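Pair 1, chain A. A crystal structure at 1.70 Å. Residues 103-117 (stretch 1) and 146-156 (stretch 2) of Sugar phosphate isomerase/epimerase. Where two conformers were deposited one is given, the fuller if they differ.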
# COMPACT_ATOMS: atom_id res chain seq x y z
N GLU A 103 -6.54 20.49 -2.23
CA GLU A 103 -5.69 21.67 -2.40
C GLU A 103 -4.45 21.60 -1.53
O GLU A 103 -4.51 21.96 -0.34
CB GLU A 103 -6.49 22.92 -2.06
CG GLU A 103 -7.76 23.09 -2.87
CD GLU A 103 -7.49 23.46 -4.33
OE1 GLU A 103 -6.47 24.13 -4.59
OE2 GLU A 103 -8.33 23.10 -5.20
N TYR A 104 -3.34 21.12 -2.08
CA TYR A 104 -2.13 20.95 -1.31
C TYR A 104 -1.30 22.25 -1.26
O TYR A 104 -0.35 22.45 -2.04
CB TYR A 104 -1.31 19.76 -1.81
CG TYR A 104 -1.95 18.43 -1.44
CD1 TYR A 104 -3.07 17.98 -2.10
CD2 TYR A 104 -1.37 17.62 -0.49
CE1 TYR A 104 -3.66 16.78 -1.73
CE2 TYR A 104 -1.93 16.45 -0.13
CZ TYR A 104 -3.07 16.02 -0.74
OH TYR A 104 -3.62 14.82 -0.35
N THR A 105 -1.71 23.13 -0.36
CA THR A 105 -1.10 24.45 -0.19
C THR A 105 -0.59 24.64 1.22
O THR A 105 -1.06 24.00 2.16
CB THR A 105 -2.13 25.57 -0.50
OG1 THR A 105 -3.18 25.50 0.48
CG2 THR A 105 -2.66 25.43 -1.86
N LYS A 106 0.38 25.53 1.38
CA LYS A 106 0.89 25.85 2.73
C LYS A 106 -0.24 26.30 3.65
O LYS A 106 -0.30 25.95 4.83
CB LYS A 106 1.99 26.89 2.63
CG LYS A 106 3.25 26.35 2.03
CD LYS A 106 4.34 27.38 1.96
CE LYS A 106 5.49 26.92 1.03
N GLU A 107 -1.16 27.08 3.11
CA GLU A 107 -2.25 27.63 3.89
C GLU A 107 -3.16 26.55 4.48
O GLU A 107 -3.79 26.78 5.53
CB GLU A 107 -3.08 28.58 3.03
CG GLU A 107 -2.38 29.89 2.68
CD GLU A 107 -1.20 29.77 1.68
OE1 GLU A 107 -1.16 28.82 0.81
OE2 GLU A 107 -0.31 30.68 1.77
N ASN A 108 -3.28 25.42 3.74
CA ASN A 108 -4.15 24.31 4.11
C ASN A 108 -3.47 23.30 5.00
O ASN A 108 -4.10 22.32 5.35
CB ASN A 108 -4.70 23.62 2.87
CG ASN A 108 -5.85 24.38 2.23
OD1 ASN A 108 -6.42 25.25 2.87
ND2 ASN A 108 -6.15 24.10 0.98
N MSE A 109 -2.22 23.50 5.38
CA MSE A 109 -1.51 22.48 6.17
C MSE A 109 -2.26 22.16 7.49
O MSE A 109 -2.38 21.00 7.84
CB MSE A 109 -0.02 22.84 6.35
CG MSE A 109 0.76 22.93 5.00
SE MSE A 109 2.74 22.85 5.03
CE MSE A 109 3.12 24.65 5.74
N PRO A 110 -2.82 23.17 8.18
CA PRO A 110 -3.61 22.80 9.38
C PRO A 110 -4.84 21.93 9.09
O PRO A 110 -5.19 21.08 9.93
CB PRO A 110 -4.00 24.16 9.99
CG PRO A 110 -2.87 25.09 9.52
CD PRO A 110 -2.58 24.62 8.12
N LYS A 111 -5.51 22.14 7.96
CA LYS A 111 -6.66 21.29 7.59
C LYS A 111 -6.23 19.82 7.35
O LYS A 111 -6.94 18.87 7.72
CB LYS A 111 -7.39 21.84 6.37
CG LYS A 111 -8.06 23.20 6.58
CD LYS A 111 -8.78 23.66 5.28
CE LYS A 111 -9.03 25.17 5.20
NZ LYS A 111 -9.18 25.64 3.76
N PHE A 112 -5.10 19.63 6.67
CA PHE A 112 -4.60 18.29 6.45
C PHE A 112 -4.23 17.66 7.78
O PHE A 112 -4.46 16.45 8.00
CB PHE A 112 -3.39 18.26 5.50
CG PHE A 112 -3.77 18.47 4.05
CD1 PHE A 112 -4.36 17.46 3.34
CD2 PHE A 112 -3.53 19.70 3.42
CE1 PHE A 112 -4.74 17.65 2.00
CE2 PHE A 112 -3.90 19.90 2.08
CZ PHE A 112 -4.49 18.86 1.37
N ASP A 113 -3.65 18.46 8.69
CA ASP A 113 -3.35 17.94 10.02
C ASP A 113 -4.63 17.42 10.67
O ASP A 113 -4.60 16.36 11.32
CB ASP A 113 -2.77 19.00 10.95
CG ASP A 113 -1.38 19.48 10.56
OD1 ASP A 113 -0.74 18.93 9.65
OD2 ASP A 113 -0.91 20.44 11.26
N GLU A 114 -5.73 18.15 10.55
CA GLU A 114 -7.00 17.71 11.20
C GLU A 114 -7.47 16.38 10.65
O GLU A 114 -7.87 15.50 11.42
CB GLU A 114 -8.11 18.77 11.10
CG GLU A 114 -7.83 20.00 11.93
CD GLU A 114 -7.51 19.69 13.41
OE1 GLU A 114 -8.25 18.87 14.02
OE2 GLU A 114 -6.51 20.23 13.95
N PHE A 115 -7.37 16.21 9.33
CA PHE A 115 -7.71 14.96 8.69
C PHE A 115 -6.87 13.84 9.29
O PHE A 115 -7.39 12.78 9.68
CB PHE A 115 -7.45 15.00 7.18
CG PHE A 115 -7.60 13.67 6.51
CD1 PHE A 115 -8.84 13.24 6.06
CD2 PHE A 115 -6.50 12.81 6.36
CE1 PHE A 115 -8.99 11.98 5.49
CE2 PHE A 115 -6.63 11.56 5.78
CZ PHE A 115 -7.89 11.12 5.36
N TRP A 116 -5.56 14.05 9.31
CA TRP A 116 -4.65 12.97 9.73
C TRP A 116 -4.77 12.67 11.23
O TRP A 116 -4.61 11.52 11.63
CB TRP A 116 -3.22 13.26 9.29
CG TRP A 116 -3.04 13.09 7.81
CD1 TRP A 116 -2.82 14.05 6.89
CD2 TRP A 116 -3.17 11.86 7.07
NE1 TRP A 116 -2.78 13.53 5.63
CE2 TRP A 116 -2.99 12.18 5.70
CE3 TRP A 116 -3.40 10.53 7.41
CZ2 TRP A 116 -3.03 11.21 4.70
CZ3 TRP A 116 -3.48 9.60 6.44
CH2 TRP A 116 -3.31 9.94 5.07
N LYS A 117 -5.03 13.69 12.04
CA LYS A 117 -5.21 13.48 13.49
C LYS A 117 -6.44 12.58 13.73
O LYS A 117 -6.39 11.58 14.47
CB LYS A 117 -5.32 14.80 14.25
CG LYS A 117 -4.06 15.55 14.40
CD LYS A 117 -4.34 16.93 15.02
CE LYS A 117 -3.06 17.72 15.28
NZ LYS A 117 -3.36 18.91 16.14
N LYS A 146 7.47 19.86 -3.25
CA LYS A 146 7.96 20.25 -1.92
C LYS A 146 6.85 20.56 -0.92
O LYS A 146 6.89 20.08 0.20
CB LYS A 146 8.93 21.42 -2.03
CG LYS A 146 10.24 21.05 -2.73
CD LYS A 146 11.17 22.26 -2.82
CE LYS A 146 12.63 21.86 -2.95
NZ LYS A 146 13.50 23.09 -2.69
N VAL A 147 5.81 21.26 -1.34
CA VAL A 147 4.71 21.57 -0.45
C VAL A 147 3.96 20.28 -0.07
O VAL A 147 3.57 20.09 1.11
CB VAL A 147 3.71 22.63 -1.03
CG1 VAL A 147 2.53 22.86 -0.01
CG2 VAL A 147 4.44 23.99 -1.27
N VAL A 148 3.75 19.43 -1.05
CA VAL A 148 3.17 18.14 -0.80
C VAL A 148 4.02 17.35 0.20
O VAL A 148 3.49 16.76 1.14
CB VAL A 148 2.89 17.32 -2.12
CG1 VAL A 148 2.56 15.84 -1.78
CG2 VAL A 148 1.74 17.95 -2.87
N SER A 149 5.34 17.36 0.00
CA SER A 149 6.21 16.63 0.92
C SER A 149 6.10 17.17 2.36
O SER A 149 6.15 16.38 3.31
CB SER A 149 7.67 16.67 0.47
OG SER A 149 7.79 16.10 -0.81
N GLU A 150 5.96 18.48 2.51
CA GLU A 150 5.82 19.09 3.83
C GLU A 150 4.55 18.63 4.53
O GLU A 150 4.56 18.37 5.72
CB GLU A 150 5.81 20.60 3.74
CG GLU A 150 7.14 21.15 3.30
CD GLU A 150 7.17 22.63 3.12
OE1 GLU A 150 6.26 23.34 3.61
OE2 GLU A 150 8.19 23.08 2.50
N ILE A 151 3.47 18.52 3.77
CA ILE A 151 2.19 18.01 4.27
C ILE A 151 2.30 16.52 4.65
O ILE A 151 1.80 16.10 5.70
CB ILE A 151 1.09 18.20 3.21
CG1 ILE A 151 0.77 19.70 3.09
CG2 ILE A 151 -0.13 17.35 3.58
CD1 ILE A 151 -0.04 20.16 1.84
N PHE A 152 2.97 15.73 3.83
CA PHE A 152 3.27 14.31 4.16
C PHE A 152 4.08 14.16 5.44
O PHE A 152 3.76 13.33 6.25
CB PHE A 152 3.98 13.63 2.99
CG PHE A 152 3.12 13.39 1.76
CD1 PHE A 152 1.76 13.62 1.72
CD2 PHE A 152 3.73 12.88 0.64
CE1 PHE A 152 1.04 13.31 0.58
CE2 PHE A 152 3.03 12.55 -0.48
CZ PHE A 152 1.68 12.79 -0.51
N ASN A 153 5.13 14.98 5.61
CA ASN A 153 5.89 15.03 6.86
C ASN A 153 5.00 15.27 8.07
O ASN A 153 5.08 14.54 9.05
CB ASN A 153 6.99 16.07 6.80
CG ASN A 153 8.23 15.58 6.09
OD1 ASN A 153 8.48 14.40 5.96
ND2 ASN A 153 9.04 16.54 5.64
N ARG A 154 4.12 16.25 7.97
CA ARG A 154 3.23 16.58 9.06
C ARG A 154 2.29 15.43 9.35
O ARG A 154 2.01 15.16 10.48
CB ARG A 154 2.45 17.88 8.77
CG ARG A 154 3.34 19.13 8.82
CD ARG A 154 2.64 20.30 8.12
NE ARG A 154 1.58 20.87 8.93
CZ ARG A 154 1.57 22.10 9.44
NH1 ARG A 154 2.57 22.94 9.25
NH2 ARG A 154 0.51 22.50 10.13
N ALA A 155 1.80 14.78 8.31
CA ALA A 155 0.95 13.60 8.50
C ALA A 155 1.69 12.50 9.25
O ALA A 155 1.15 11.87 10.18
CB ALA A 155 0.47 13.08 7.17
N GLY A 156 2.93 12.25 8.84
CA GLY A 156 3.72 11.19 9.46
C GLY A 156 4.08 11.46 10.90
O GLY A 156 4.16 10.55 11.71
O HOH W 1 -0.82 16.85 7.57

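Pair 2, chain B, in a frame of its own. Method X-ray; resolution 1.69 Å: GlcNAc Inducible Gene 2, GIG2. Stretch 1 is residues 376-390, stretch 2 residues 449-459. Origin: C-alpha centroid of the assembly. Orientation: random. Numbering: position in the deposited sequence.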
# COMPACT_ATOMS: atom_id res chain seq x y z
N PRO B 376 -5.31 1.81 -8.75
CA PRO B 376 -5.63 2.40 -10.05
C PRO B 376 -5.92 1.36 -11.12
O PRO B 376 -5.38 0.23 -11.07
CB PRO B 376 -4.34 3.20 -10.40
CG PRO B 376 -3.23 2.34 -9.71
CD PRO B 376 -3.88 1.88 -8.40
N LEU B 377 -6.75 1.77 -12.07
CA LEU B 377 -6.95 1.00 -13.26
C LEU B 377 -5.60 0.90 -13.98
O LEU B 377 -5.03 1.89 -14.41
CB LEU B 377 -8.05 1.57 -14.16
CG LEU B 377 -8.19 0.87 -15.55
CD1 LEU B 377 -8.65 -0.56 -15.32
CD2 LEU B 377 -9.28 1.66 -16.29
N SER B 378 -5.08 -0.27 -14.01
CA SER B 378 -3.71 -0.49 -14.56
C SER B 378 -3.52 -1.88 -14.96
O SER B 378 -4.27 -2.80 -14.58
CB SER B 378 -2.60 -0.05 -13.53
OG SER B 378 -2.50 -1.01 -12.50
N ILE B 379 -2.50 -2.10 -15.77
CA ILE B 379 -2.34 -3.46 -16.38
C ILE B 379 -2.23 -4.63 -15.38
O ILE B 379 -2.83 -5.71 -15.59
CB ILE B 379 -1.23 -3.46 -17.43
CG1 ILE B 379 -1.33 -4.66 -18.34
CG2 ILE B 379 0.16 -3.37 -16.86
CD1 ILE B 379 -2.55 -4.60 -19.23
N THR B 380 -1.59 -4.40 -14.24
CA THR B 380 -1.43 -5.50 -13.23
C THR B 380 -2.67 -5.59 -12.32
O THR B 380 -2.64 -6.38 -11.41
CB THR B 380 -0.13 -5.39 -12.40
OG1 THR B 380 -0.12 -4.18 -11.61
CG2 THR B 380 1.14 -5.40 -13.30
N ASN B 381 -3.67 -4.70 -12.51
CA ASN B 381 -4.91 -4.67 -11.78
C ASN B 381 -6.10 -5.21 -12.58
O ASN B 381 -7.22 -5.23 -12.09
CB ASN B 381 -5.20 -3.29 -11.21
CG ASN B 381 -4.47 -3.08 -9.90
OD1 ASN B 381 -4.21 -4.08 -9.19
ND2 ASN B 381 -4.02 -1.86 -9.61
N ILE B 382 -5.88 -5.63 -13.81
CA ILE B 382 -7.02 -6.20 -14.57
C ILE B 382 -7.50 -7.50 -13.92
O ILE B 382 -8.72 -7.77 -13.83
CB ILE B 382 -6.66 -6.37 -16.05
CG1 ILE B 382 -6.30 -5.02 -16.68
CG2 ILE B 382 -7.79 -7.06 -16.76
CD1 ILE B 382 -7.40 -4.00 -16.71
N GLN B 383 -6.58 -8.28 -13.37
CA GLN B 383 -7.05 -9.52 -12.67
C GLN B 383 -7.86 -9.20 -11.43
O GLN B 383 -8.83 -9.86 -11.13
CB GLN B 383 -5.86 -10.39 -12.29
CG GLN B 383 -5.21 -11.02 -13.49
CD GLN B 383 -6.01 -12.14 -14.14
OE1 GLN B 383 -7.15 -12.49 -13.75
NE2 GLN B 383 -5.39 -12.74 -15.17
N THR B 384 -7.51 -8.14 -10.76
CA THR B 384 -8.24 -7.65 -9.63
C THR B 384 -9.65 -7.21 -10.04
O THR B 384 -10.59 -7.59 -9.37
CB THR B 384 -7.50 -6.49 -8.89
OG1 THR B 384 -6.34 -7.07 -8.30
CG2 THR B 384 -8.35 -5.84 -7.83
N LEU B 385 -9.76 -6.50 -11.14
CA LEU B 385 -11.02 -5.98 -11.62
C LEU B 385 -11.95 -7.26 -11.82
O LEU B 385 -13.10 -7.24 -11.45
CB LEU B 385 -10.80 -5.31 -12.95
CG LEU B 385 -12.01 -4.75 -13.67
CD1 LEU B 385 -12.69 -3.69 -12.90
CD2 LEU B 385 -11.53 -4.28 -15.04
N LEU B 386 -11.39 -8.30 -12.41
CA LEU B 386 -12.16 -9.53 -12.73
C LEU B 386 -12.53 -10.27 -11.48
O LEU B 386 -13.62 -10.84 -11.42
CB LEU B 386 -11.36 -10.45 -13.68
CG LEU B 386 -11.09 -9.87 -15.08
CD1 LEU B 386 -10.37 -10.86 -15.97
CD2 LEU B 386 -12.36 -9.43 -15.78
N ASP B 387 -11.63 -10.32 -10.49
CA ASP B 387 -11.94 -10.97 -9.24
C ASP B 387 -13.02 -10.26 -8.45
O ASP B 387 -13.93 -10.92 -7.89
CB ASP B 387 -10.68 -11.20 -8.45
CG ASP B 387 -10.92 -12.09 -7.27
OD1 ASP B 387 -11.44 -13.24 -7.44
OD2 ASP B 387 -10.67 -11.63 -6.17
N THR B 388 -12.95 -8.95 -8.41
CA THR B 388 -13.96 -8.15 -7.74
C THR B 388 -15.34 -8.35 -8.35
O THR B 388 -16.31 -8.50 -7.67
CB THR B 388 -13.54 -6.66 -7.77
OG1 THR B 388 -12.48 -6.51 -6.86
CG2 THR B 388 -14.61 -5.78 -7.38
N ARG B 389 -15.40 -8.36 -9.67
CA ARG B 389 -16.67 -8.56 -10.37
C ARG B 389 -17.24 -9.95 -10.08
O ARG B 389 -18.44 -10.10 -9.82
CB ARG B 389 -16.49 -8.37 -11.88
CG ARG B 389 -17.65 -8.89 -12.71
CD ARG B 389 -17.25 -9.05 -14.17
NE ARG B 389 -18.37 -9.48 -15.00
CZ ARG B 389 -19.10 -8.66 -15.76
NH1 ARG B 389 -18.82 -7.37 -15.80
NH2 ARG B 389 -20.10 -9.14 -16.48
N ASP B 390 -16.38 -10.95 -10.13
CA ASP B 390 -16.76 -12.34 -9.88
C ASP B 390 -17.15 -12.58 -8.43
O ASP B 390 -18.14 -13.26 -8.15
CB ASP B 390 -15.63 -13.28 -10.28
CG ASP B 390 -16.04 -14.74 -10.21
OD1 ASP B 390 -16.92 -15.15 -10.99
OD2 ASP B 390 -15.47 -15.48 -9.38
N LYS B 449 -5.92 3.22 -23.70
CA LYS B 449 -5.60 1.85 -23.95
C LYS B 449 -5.96 0.94 -22.78
O LYS B 449 -6.51 -0.15 -22.99
CB LYS B 449 -4.14 1.70 -24.30
CG LYS B 449 -3.75 2.38 -25.62
CD LYS B 449 -2.23 2.42 -25.71
CE LYS B 449 -1.80 3.10 -27.00
NZ LYS B 449 -0.40 3.53 -26.93
N ILE B 450 -5.65 1.37 -21.55
CA ILE B 450 -5.99 0.48 -20.39
C ILE B 450 -7.49 0.29 -20.25
O ILE B 450 -7.98 -0.80 -19.89
CB ILE B 450 -5.25 0.91 -19.10
CG1 ILE B 450 -5.30 -0.20 -18.06
CG2 ILE B 450 -5.87 2.25 -18.58
CD1 ILE B 450 -4.71 -1.53 -18.49
N ARG B 451 -8.26 1.33 -20.55
CA ARG B 451 -9.67 1.22 -20.51
C ARG B 451 -10.15 0.21 -21.53
O ARG B 451 -10.99 -0.61 -21.22
CB ARG B 451 -10.35 2.56 -20.67
CG ARG B 451 -10.25 3.46 -19.50
CD ARG B 451 -11.02 4.74 -19.67
NE ARG B 451 -10.72 5.66 -18.57
CZ ARG B 451 -11.41 6.73 -18.23
NH1 ARG B 451 -12.48 7.13 -18.92
NH2 ARG B 451 -10.98 7.45 -17.17
N SER B 452 -9.61 0.25 -22.73
CA SER B 452 -9.98 -0.73 -23.73
C SER B 452 -9.63 -2.15 -23.32
O SER B 452 -10.44 -3.09 -23.51
CB SER B 452 -9.35 -0.38 -25.09
OG SER B 452 -9.66 -1.44 -26.02
N ILE B 453 -8.42 -2.32 -22.79
CA ILE B 453 -7.96 -3.66 -22.38
C ILE B 453 -8.89 -4.20 -21.26
O ILE B 453 -9.33 -5.38 -21.31
CB ILE B 453 -6.53 -3.57 -21.94
CG1 ILE B 453 -5.63 -3.32 -23.18
CG2 ILE B 453 -6.11 -4.84 -21.16
CD1 ILE B 453 -4.24 -2.82 -22.82
N ALA B 454 -9.25 -3.34 -20.30
CA ALA B 454 -10.22 -3.77 -19.29
C ALA B 454 -11.57 -4.20 -19.87
O ALA B 454 -12.11 -5.26 -19.51
CB ALA B 454 -10.46 -2.71 -18.24
N ASN B 455 -12.09 -3.39 -20.75
CA ASN B 455 -13.31 -3.73 -21.43
C ASN B 455 -13.25 -5.04 -22.19
O ASN B 455 -14.22 -5.83 -22.10
CB ASN B 455 -13.69 -2.59 -22.34
CG ASN B 455 -14.20 -1.37 -21.59
OD1 ASN B 455 -14.42 -1.35 -20.36
ND2 ASN B 455 -14.41 -0.34 -22.33
N GLN B 456 -12.15 -5.31 -22.87
CA GLN B 456 -11.93 -6.59 -23.50
C GLN B 456 -11.92 -7.78 -22.52
O GLN B 456 -12.48 -8.83 -22.79
CB GLN B 456 -10.63 -6.60 -24.27
CG GLN B 456 -10.48 -5.64 -25.46
CD GLN B 456 -9.03 -5.51 -25.89
OE1 GLN B 456 -8.35 -6.50 -26.04
NE2 GLN B 456 -8.51 -4.28 -26.00
N ALA B 457 -11.20 -7.62 -21.40
CA ALA B 457 -11.25 -8.57 -20.35
C ALA B 457 -12.63 -8.74 -19.74
O ALA B 457 -13.04 -9.87 -19.51
CB ALA B 457 -10.21 -8.26 -19.29
N LEU B 458 -13.40 -7.66 -19.56
CA LEU B 458 -14.74 -7.87 -19.05
C LEU B 458 -15.57 -8.65 -20.06
O LEU B 458 -16.38 -9.50 -19.64
CB LEU B 458 -15.39 -6.58 -18.73
CG LEU B 458 -14.73 -5.72 -17.64
CD1 LEU B 458 -15.46 -4.38 -17.56
CD2 LEU B 458 -14.84 -6.43 -16.29
N LYS B 459 -15.37 -8.42 -21.36
CA LYS B 459 -16.13 -9.18 -22.41
C LYS B 459 -15.77 -10.63 -22.47
O LYS B 459 -16.67 -11.48 -22.54
CB LYS B 459 -15.93 -8.61 -23.80
CG LYS B 459 -16.93 -7.56 -24.19
CD LYS B 459 -16.49 -6.85 -25.48
CE LYS B 459 -16.86 -5.36 -25.51
NZ LYS B 459 -18.33 -5.25 -25.70

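In both pairs an extended or irregular lead-in segment runs into a helix that continues past the stretch and packs across a second helix, with the two helices running in broadly the same direction. The helix axes approach to 9.4 Å at a signed crossing angle of -35° in pair 1, and to 10.2 Å at -41° in pair 2. Superposing N, CA and C of 14 central residues gives an RMSD of 0.5 Å. The match is tight just ahead of the assigned helix, where the CA atoms of Lys A106 and Ile B379 fall 0.1 Å apart and those of Asn A108 and Asn B381 0.2 Å apart. It loosens beyond Phe A112 and Leu B385.

The matched asparagines play one role in both: ND2 of Asn A108 donates to O of Glu A103 at 3.0 Å, and ND2 of Asn B381 donates to O of Pro B376 at 2.9 Å, tying the residue just before the assigned helix back to the segment five residues earlier.

At the centre, Ile A151 matches Ala B454, and the opposing positions are smaller or shorter in pair 2 as well; contact is kept by aliphatic chains reaching Ala B454 CB. Ile A151 reaches three side chains: its CD1 lies 3.7 Å from Tyr A104 CD2, its CG1 3.8 Å from Met A109 CG (a selenomethionine), and its CG2 3.8 Å from Phe A112 CG, an off-centre CH-pi contact. Around the smaller Ala B454, the matched positions converge on its CB: Leu B377 CD1 at 4.1 Å, Ile B382 CD1 at 3.7 Å and Leu B385 CD2 at 3.7 Å.

One turn on, the chemistry diverges. Asp A113 matches Leu B386, and Arg A154 matches Ala B457. In pair 1 these form a two-pronged salt bridge: Arg A154 NE donates to Asp A113 OD1 at 3.1 Å with an angle of 174°, and Arg A154 NH2 to Asp A113 OD2 at 2.7 Å. The guanidinium also lays a face against Met A109, whose CB is 3.6 Å from Arg A154 CZ. Pair 2 has no hydrogen bond across the stretches; Leu B386 CD1 instead lies 4.2 Å from Ala B457 CB, which also receives Ile B382 CG2 at 3.7 Å.

The next position reverses the sizes. Small Ala A155 places its CB 3.5 Å from the centroid of the Trp A116 five-membered ring, 12° off the normal. Its match, Leu B458, extends CD2 to Leu B385 CD2 at 4.1 Å and Leu B386 CD2 at 3.9 Å. The buried areas, 742 Å² in pair 1 and 568 Å² in pair 2, differ despite the common frame.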